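Local coordinates for protein A-adding tRNA nucleotidyltransferase (Aquifex aeolicus, PDB 4WBY) that adds the terminal adenosine to transfer RNAs that end in CC, using ATP and magnesium, to complete the CCA terminus, at residues V165-A170 with Q191-G196. Sequence-based numbering, arbitrary orientation.
Sequences VRILRA and QAVNLG
I167 reaches from one helix to A192 and V193 on another, a small apolar helix-helix contact in a mainly helical region of this class II tRNA nucleotidyltransferase. Helices 165-177 and 183-194 follow each other in the chain, with short strand 180-181 between them. The closest CA atoms, those of I167 and A192, lie 8.1 Å apart. Of the 110 Å² buried between the two segments, I167 accounts for 57 Å²; within 165-170 it is the one residue that touches 191-196.

The apolar evidence is a fork of two methyl contacts. The longer branch of I167 extends through an anti chi2 of 165° and sets CD1 against CB of A192 at 3.7 Å. The short branch, CG2, touches CG2 of V193 at 4.1 Å, the looser of the two contacts. For V193, chi1 of 172° turns CG1 anti to the backbone N and leaves CG2 beside that N, as the methyl that meets the isoleucine. F160 of helix 159-162 touches both I167 and A192, and L189 packs on I167 from within helix 183-194, which extends the small cluster.

Salt bridges of R166 and R169 tie helix 165-177 to its surroundings on other sides. Residues 165-170 belong to the ATP-binding site; R169 NE forms a salt bridge with D119, another ATP-binding residue, while R166 NH1 pairs with E162. I167 itself faces 183-194, consistent with a position behind the nucleotide site, its side chain about 10 Å from that of D119.

G196 is the first residue here to leave helical backbone angles. At a positive phi of 91° it closes a Schellman motif, with its N bonded to V193 O at 3.1 Å.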
loop_
_atom_site.group_PDB
_atom_site.type_symbol
_atom_site.label_atom_id
_atom_site.label_comp_id
_atom_site.label_asym_id
_atom_site.label_seq_id
_atom_site.Cartn_x
_atom_site.Cartn_y
_atom_site.Cartn_z
ATOM N N VAL A 165 -11.837 -11.406 -1.037
ATOM C CA VAL A 165 -10.742 -10.441 -1.000
ATOM C C VAL A 165 -10.854 -9.542 0.233
ATOM O O VAL A 165 -9.850 -9.033 0.738
ATOM C CB VAL A 165 -10.700 -9.588 -2.273
ATOM C CG1 VAL A 165 -9.457 -8.710 -2.282
ATOM C CG2 VAL A 165 -10.701 -10.498 -3.489
ATOM N N ARG A 166 -12.066 -9.374 0.745
ATOM C CA ARG A 166 -12.248 -8.582 1.962
ATOM C C ARG A 166 -11.545 -9.178 3.173
ATOM O O ARG A 166 -11.294 -8.469 4.138
ATOM C CB ARG A 166 -13.734 -8.405 2.273
ATOM C CG ARG A 166 -14.452 -7.531 1.269
ATOM C CD ARG A 166 -15.935 -7.507 1.563
ATOM N NE ARG A 166 -16.653 -6.681 0.609
ATOM C CZ ARG A 166 -17.917 -6.896 0.246
ATOM N NH1 ARG A 166 -18.608 -7.922 0.747
ATOM N NH2 ARG A 166 -18.484 -6.098 -0.636
ATOM N N ILE A 167 -11.254 -10.477 3.135
ATOM C CA ILE A 167 -10.450 -11.101 4.187
ATOM C C ILE A 167 -9.104 -10.384 4.306
ATOM O O ILE A 167 -8.676 -9.997 5.399
ATOM C CB ILE A 167 -10.216 -12.601 3.904
ATOM C CG1 ILE A 167 -11.542 -13.376 3.959
ATOM C CG2 ILE A 167 -9.169 -13.201 4.856
ATOM C CD1 ILE A 167 -11.453 -14.770 3.348
ATOM N N LEU A 168 -8.429 -10.216 3.174
ATOM C CA LEU A 168 -7.150 -9.513 3.170
ATOM C C LEU A 168 -7.333 -8.031 3.496
ATOM O O LEU A 168 -6.526 -7.455 4.235
ATOM C CB LEU A 168 -6.434 -9.681 1.820
ATOM C CG LEU A 168 -6.010 -11.095 1.415
ATOM C CD1 LEU A 168 -5.229 -11.038 0.109
ATOM C CD2 LEU A 168 -5.201 -11.793 2.499
ATOM N N ARG A 169 -8.378 -7.411 2.946
ATOM C CA ARG A 169 -8.607 -5.982 3.180
ATOM C C ARG A 169 -8.829 -5.703 4.666
ATOM O O ARG A 169 -8.344 -4.698 5.187
ATOM C CB ARG A 169 -9.812 -5.476 2.383
ATOM C CG ARG A 169 -9.624 -5.501 0.881
ATOM C CD ARG A 169 -10.854 -4.961 0.154
ATOM N NE ARG A 169 -11.232 -3.624 0.586
ATOM C CZ ARG A 169 -10.814 -2.499 0.011
ATOM N NH1 ARG A 169 -9.980 -2.541 -1.023
ATOM N NH2 ARG A 169 -11.226 -1.326 0.480
ATOM N N ALA A 170 -9.553 -6.594 5.344
ATOM C CA ALA A 170 -9.804 -6.420 6.778
ATOM C C ALA A 170 -8.498 -6.310 7.539
ATOM O O ALA A 170 -8.356 -5.492 8.455
ATOM C CB ALA A 170 -10.633 -7.574 7.329
ATOM N N GLN A 191 -13.671 -18.555 9.515
ATOM C CA GLN A 191 -14.504 -19.561 8.871
ATOM C C GLN A 191 -14.358 -19.513 7.356
ATOM O O GLN A 191 -14.292 -20.562 6.708
ATOM C CB GLN A 191 -15.970 -19.386 9.283
ATOM C CG GLN A 191 -16.201 -19.867 10.715
ATOM C CD GLN A 191 -17.625 -19.712 11.202
ATOM O OE1 GLN A 191 -18.490 -19.193 10.497
ATOM N NE2 GLN A 191 -17.876 -20.174 12.426
ATOM N N ALA A 192 -14.274 -18.311 6.788
ATOM C CA ALA A 192 -14.112 -18.203 5.335
ATOM C C ALA A 192 -12.776 -18.800 4.905
ATOM O O ALA A 192 -12.704 -19.482 3.889
ATOM C CB ALA A 192 -14.222 -16.756 4.872
ATOM N N VAL A 193 -11.717 -18.546 5.676
ATOM C CA VAL A 193 -10.424 -19.142 5.360
ATOM C C VAL A 193 -10.535 -20.667 5.462
ATOM O O VAL A 193 -10.115 -21.400 4.551
ATOM C CB VAL A 193 -9.302 -18.615 6.285
ATOM C CG1 VAL A 193 -8.010 -19.397 6.056
ATOM C CG2 VAL A 193 -9.071 -17.125 6.042
ATOM N N ASN A 194 -11.141 -21.152 6.541
ATOM C CA ASN A 194 -11.193 -22.597 6.761
ATOM C C ASN A 194 -12.010 -23.321 5.699
ATOM O O ASN A 194 -11.690 -24.455 5.329
ATOM C CB ASN A 194 -11.768 -22.912 8.142
ATOM C CG ASN A 194 -11.367 -24.289 8.635
ATOM O OD1 ASN A 194 -12.154 -25.241 8.584
ATOM N ND2 ASN A 194 -10.135 -24.403 9.119
ATOM N N LEU A 195 -13.067 -22.664 5.223
ATOM C CA LEU A 195 -13.957 -23.231 4.213
ATOM C C LEU A 195 -13.318 -23.309 2.828
ATOM O O LEU A 195 -13.887 -23.915 1.924
ATOM C CB LEU A 195 -15.256 -22.417 4.123
ATOM C CG LEU A 195 -16.289 -22.630 5.227
ATOM C CD1 LEU A 195 -17.312 -21.495 5.192
ATOM C CD2 LEU A 195 -16.976 -23.993 5.076
ATOM N N GLY A 196 -12.157 -22.680 2.664
ATOM C CA GLY A 196 -11.465 -22.678 1.387
ATOM C C GLY A 196 -11.838 -21.511 0.496
ATOM O O GLY A 196 -11.465 -21.484 -0.669
#